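Local coordinates for coenzyme Q-binding protein COQ10 START domain-containing protein (Thermus thermophilus, PDB 2D4R), which is of unknown function but, as a putative member of the START domain superfamily, probably binds a lipid or similar hydrophobic ligand, at residues R16-A21 / E71-R76. Residues are numbered along the deposited sequence; the frame is centred on the assembly and turned at random.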
ATOM      1  N   ARG A  16     -13.019  -1.788 -10.920  1.00 44.81           N
ATOM      2  CA  ARG A  16     -11.901  -1.430 -11.779  1.00 38.64           C
ATOM      3  C   ARG A  16     -10.734  -0.923 -10.933  1.00 37.20           C
ATOM      4  O   ARG A  16      -9.595  -1.318 -11.147  1.00 36.68           O
ATOM      5  CB  ARG A  16     -12.330  -0.361 -12.786  1.00 37.03           C
ATOM      6  CG  ARG A  16     -11.258   0.044 -13.806  1.00 33.09           C
ATOM      7  CD  ARG A  16     -11.855   1.006 -14.852  1.00 34.74           C
ATOM      8  NE  ARG A  16     -13.135   0.500 -15.347  1.00 33.69           N
ATOM      9  CZ  ARG A  16     -14.112   1.251 -15.846  1.00 29.82           C
ATOM     10  NH1 ARG A  16     -15.226   0.677 -16.269  1.00 18.77           N
ATOM     11  NH2 ARG A  16     -13.982   2.571 -15.930  1.00 31.26           N
ATOM     12  N   VAL A  17     -11.023  -0.060  -9.964  1.00 34.70           N
ATOM     13  CA  VAL A  17      -9.990   0.447  -9.070  1.00 33.54           C
ATOM     14  C   VAL A  17      -9.370  -0.714  -8.284  1.00 34.98           C
ATOM     15  O   VAL A  17      -8.154  -0.788  -8.115  1.00 30.32           O
ATOM     16  CB  VAL A  17     -10.571   1.501  -8.086  1.00 34.36           C
ATOM     17  CG1 VAL A  17      -9.463   2.068  -7.182  1.00 27.81           C
ATOM     18  CG2 VAL A  17     -11.242   2.632  -8.878  1.00 33.16           C
ATOM     19  N   TYR A  18     -10.214  -1.635  -7.833  1.00 31.49           N
ATOM     20  CA  TYR A  18      -9.745  -2.791  -7.104  1.00 28.03           C
ATOM     21  C   TYR A  18      -8.798  -3.618  -7.968  1.00 31.91           C
ATOM     22  O   TYR A  18      -7.730  -4.014  -7.507  1.00 33.10           O
ATOM     23  CB  TYR A  18     -10.939  -3.638  -6.656  1.00 26.48           C
ATOM     24  CG  TYR A  18     -10.580  -5.010  -6.127  1.00 24.04           C
ATOM     25  CD1 TYR A  18     -10.644  -6.131  -6.948  1.00 22.54           C
ATOM     26  CD2 TYR A  18     -10.202  -5.191  -4.799  1.00 16.33           C
ATOM     27  CE1 TYR A  18     -10.346  -7.400  -6.457  1.00 18.98           C
ATOM     28  CE2 TYR A  18      -9.901  -6.452  -4.302  1.00 19.07           C
ATOM     29  CZ  TYR A  18      -9.975  -7.549  -5.132  1.00 24.61           C
ATOM     30  OH  TYR A  18      -9.683  -8.800  -4.642  1.00 36.79           O
ATOM     31  N   ARG A  19      -9.177  -3.876  -9.219  1.00 32.29           N
ATOM     32  CA  ARG A  19      -8.376  -4.760 -10.085  1.00 35.19           C
ATOM     33  C   ARG A  19      -7.030  -4.148 -10.452  1.00 31.23           C
ATOM     34  O   ARG A  19      -6.034  -4.848 -10.560  1.00 27.30           O
ATOM     35  CB  ARG A  19      -9.126  -5.111 -11.375  1.00 42.13           C
ATOM     36  CG  ARG A  19      -9.803  -6.488 -11.381  1.00 60.30           C
ATOM     37  CD  ARG A  19      -8.795  -7.641 -11.216  1.00 76.78           C
ATOM     38  NE  ARG A  19      -8.638  -8.457 -12.426  1.00 80.19           N
ATOM     39  CZ  ARG A  19      -7.968  -9.611 -12.483  1.00 72.14           C
ATOM     40  NH1 ARG A  19      -7.886 -10.274 -13.630  1.00 67.75           N
ATOM     41  NH2 ARG A  19      -7.385 -10.107 -11.398  1.00 64.97           N
ATOM     42  N   LEU A  20      -7.013  -2.837 -10.646  1.00 29.41           N
ATOM     43  CA  LEU A  20      -5.784  -2.126 -10.954  1.00 31.81           C
ATOM     44  C   LEU A  20      -4.833  -2.044  -9.765  1.00 31.42           C
ATOM     45  O   LEU A  20      -3.616  -1.967  -9.943  1.00 35.32           O
ATOM     46  CB  LEU A  20      -6.107  -0.720 -11.442  1.00 27.72           C
ATOM     47  CG  LEU A  20      -6.722  -0.675 -12.833  1.00 29.54           C
ATOM     48  CD1 LEU A  20      -7.269   0.717 -13.105  1.00 34.50           C
ATOM     49  CD2 LEU A  20      -5.654  -1.074 -13.852  1.00 34.78           C
ATOM     50  N   ALA A  21      -5.377  -2.059  -8.553  1.00 25.66           N
ATOM     51  CA  ALA A  21      -4.530  -2.068  -7.360  1.00 24.46           C
ATOM     52  C   ALA A  21      -3.955  -3.462  -7.113  1.00 22.71           C
ATOM     53  O   ALA A  21      -2.907  -3.617  -6.486  1.00 21.82           O
ATOM     54  CB  ALA A  21      -5.323  -1.616  -6.165  1.00 26.37           C
ATOM     55  N   GLU A  71     -14.518 -11.051  -4.248  1.00 43.14           N
ATOM     56  CA  GLU A  71     -15.955 -10.891  -4.033  1.00 46.06           C
ATOM     57  C   GLU A  71     -16.322  -9.514  -3.493  1.00 44.33           C
ATOM     58  O   GLU A  71     -17.172  -8.822  -4.050  1.00 40.58           O
ATOM     59  CB  GLU A  71     -16.454 -11.957  -3.060  1.00 51.98           C
ATOM     60  CG  GLU A  71     -16.957 -13.198  -3.729  1.00 61.80           C
ATOM     61  CD  GLU A  71     -18.458 -13.209  -3.786  1.00 71.75           C
ATOM     62  OE1 GLU A  71     -19.077 -13.432  -2.723  1.00 80.67           O
ATOM     63  OE2 GLU A  71     -19.016 -12.987  -4.880  1.00 71.44           O
ATOM     64  N   ASN A  72     -15.671  -9.119  -2.405  1.00 45.43           N
ATOM     65  CA  ASN A  72     -16.044  -7.903  -1.697  1.00 44.16           C
ATOM     66  C   ASN A  72     -15.104  -6.726  -1.948  1.00 43.90           C
ATOM     67  O   ASN A  72     -15.191  -5.707  -1.263  1.00 44.96           O
ATOM     68  CB  ASN A  72     -16.129  -8.188  -0.196  1.00 48.75           C
ATOM     69  CG  ASN A  72     -17.167  -9.253   0.139  1.00 54.74           C
ATOM     70  OD1 ASN A  72     -17.726  -9.895  -0.749  1.00 64.53           O
ATOM     71  ND2 ASN A  72     -17.427  -9.440   1.426  1.00 49.60           N
ATOM     72  N   LEU A  73     -14.203  -6.867  -2.916  1.00 43.10           N
ATOM     73  CA  LEU A  73     -13.295  -5.778  -3.295  1.00 40.80           C
ATOM     74  C   LEU A  73     -12.493  -5.228  -2.116  1.00 43.08           C
ATOM     75  O   LEU A  73     -12.441  -4.007  -1.904  1.00 43.42           O
ATOM     76  CB  LEU A  73     -14.081  -4.635  -3.934  1.00 31.20           C
ATOM     77  CG  LEU A  73     -14.870  -4.949  -5.202  1.00 34.72           C
ATOM     78  CD1 LEU A  73     -15.608  -3.694  -5.666  1.00 39.51           C
ATOM     79  CD2 LEU A  73     -13.933  -5.449  -6.277  1.00 30.68           C
ATOM     80  N   ARG A  74     -11.890  -6.135  -1.346  1.00 46.92           N
ATOM     81  CA  ARG A  74     -11.021  -5.779  -0.225  1.00 44.55           C
ATOM     82  C   ARG A  74      -9.760  -6.639  -0.289  1.00 45.33           C
ATOM     83  O   ARG A  74      -9.739  -7.688  -0.933  1.00 45.63           O
ATOM     84  CB  ARG A  74     -11.671  -6.055   1.138  1.00 45.75           C
ATOM     85  CG  ARG A  74     -13.140  -5.772   1.329  1.00 52.79           C
ATOM     86  CD  ARG A  74     -13.428  -5.864   2.835  1.00 60.91           C
ATOM     87  NE  ARG A  74     -14.849  -5.970   3.150  1.00 66.96           N
ATOM     88  CZ  ARG A  74     -15.418  -7.023   3.730  1.00 66.82           C
ATOM     89  NH1 ARG A  74     -14.692  -8.082   4.072  1.00 67.54           N
ATOM     90  NH2 ARG A  74     -16.722  -7.016   3.971  1.00 67.74           N
ATOM     91  N   ASN A  75      -8.721  -6.197   0.406  1.00 39.91           N
ATOM     92  CA  ASN A  75      -7.505  -6.972   0.541  1.00 39.88           C
ATOM     93  C   ASN A  75      -6.995  -6.862   1.977  1.00 42.92           C
ATOM     94  O   ASN A  75      -7.289  -5.895   2.670  1.00 47.03           O
ATOM     95  CB  ASN A  75      -6.469  -6.441  -0.440  1.00 48.59           C
ATOM     96  CG  ASN A  75      -5.061  -6.530   0.092  1.00 60.09           C
ATOM     97  OD1 ASN A  75      -4.522  -5.556   0.615  1.00 66.26           O
ATOM     98  ND2 ASN A  75      -4.452  -7.700  -0.039  1.00 68.10           N
ATOM     99  N   ARG A  76      -6.262  -7.870   2.427  1.00 39.43           N
ATOM    100  CA  ARG A  76      -5.539  -7.799   3.691  1.00 38.96           C
ATOM    101  C   ARG A  76      -4.071  -8.130   3.431  1.00 34.07           C
ATOM    102  O   ARG A  76      -3.770  -9.018   2.635  1.00 32.22           O
ATOM    103  CB  ARG A  76      -6.105  -8.805   4.696  1.00 42.40           C
ATOM    104  CG  ARG A  76      -7.090  -8.235   5.674  1.00 57.36           C
ATOM    105  CD  ARG A  76      -7.858  -9.341   6.386  1.00 58.84           C
ATOM    106  NE  ARG A  76      -9.208  -8.898   6.718  1.00 58.65           N
ATOM    107  CZ  ARG A  76      -9.477  -7.875   7.523  1.00 59.55           C
ATOM    108  NH1 ARG A  76     -10.731  -7.535   7.771  1.00 60.84           N
ATOM    109  NH2 ARG A  76      -8.489  -7.192   8.085  1.00 64.63           N
TER
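Tyr-18 OH, hydrogen-bonded to Asp-70 OD2 just ahead of the segment 71-76, is the polar end of a ring that lies against Leu-73 and the start of strand 74-82. No hydrogen bond joins the two segments themselves, whose contact rests on this ring. The evidence for a CH-pi contact is direct: Leu-73 CA sits 3.9 Å from the centroid of the Tyr-18 ring, 27° off the ring normal, so that it stands over one face but is shifted toward the rim. The leucine side chain reaches the same ring nearer its root, with Leu-73 CD2 3.4 Å from Tyr-18 CG and an equal 3.4 Å from Tyr-18 CD1. Farther along, the peptide leading into the strand passes the ring obliquely, Arg-74 N lying 3.6 Å from Tyr-18 CE2. The first torsion of Tyr-18 (168°) turns CG opposite the backbone N and carries the ring out from the helix to the turn. Phe-93 also meets this tyrosine ring, edge-to-face. An alanine in place of Tyr-18 would probably leave Leu-73 CA and CD2 without their aromatic partner and Asp-70 without the hydroxyl. Leu-73 has a positive phi (55°) and, together with Arg-74, faces Asp-69, which fits a G1 beta bulge. The contact thus joins helix 14-22 to the bulged turn between antiparallel strands 58-69 and 74-82, within the helix-grip fold of the Bet v 1-like and START proteins, where a curved antiparallel sheet wraps round a long C-terminal helix.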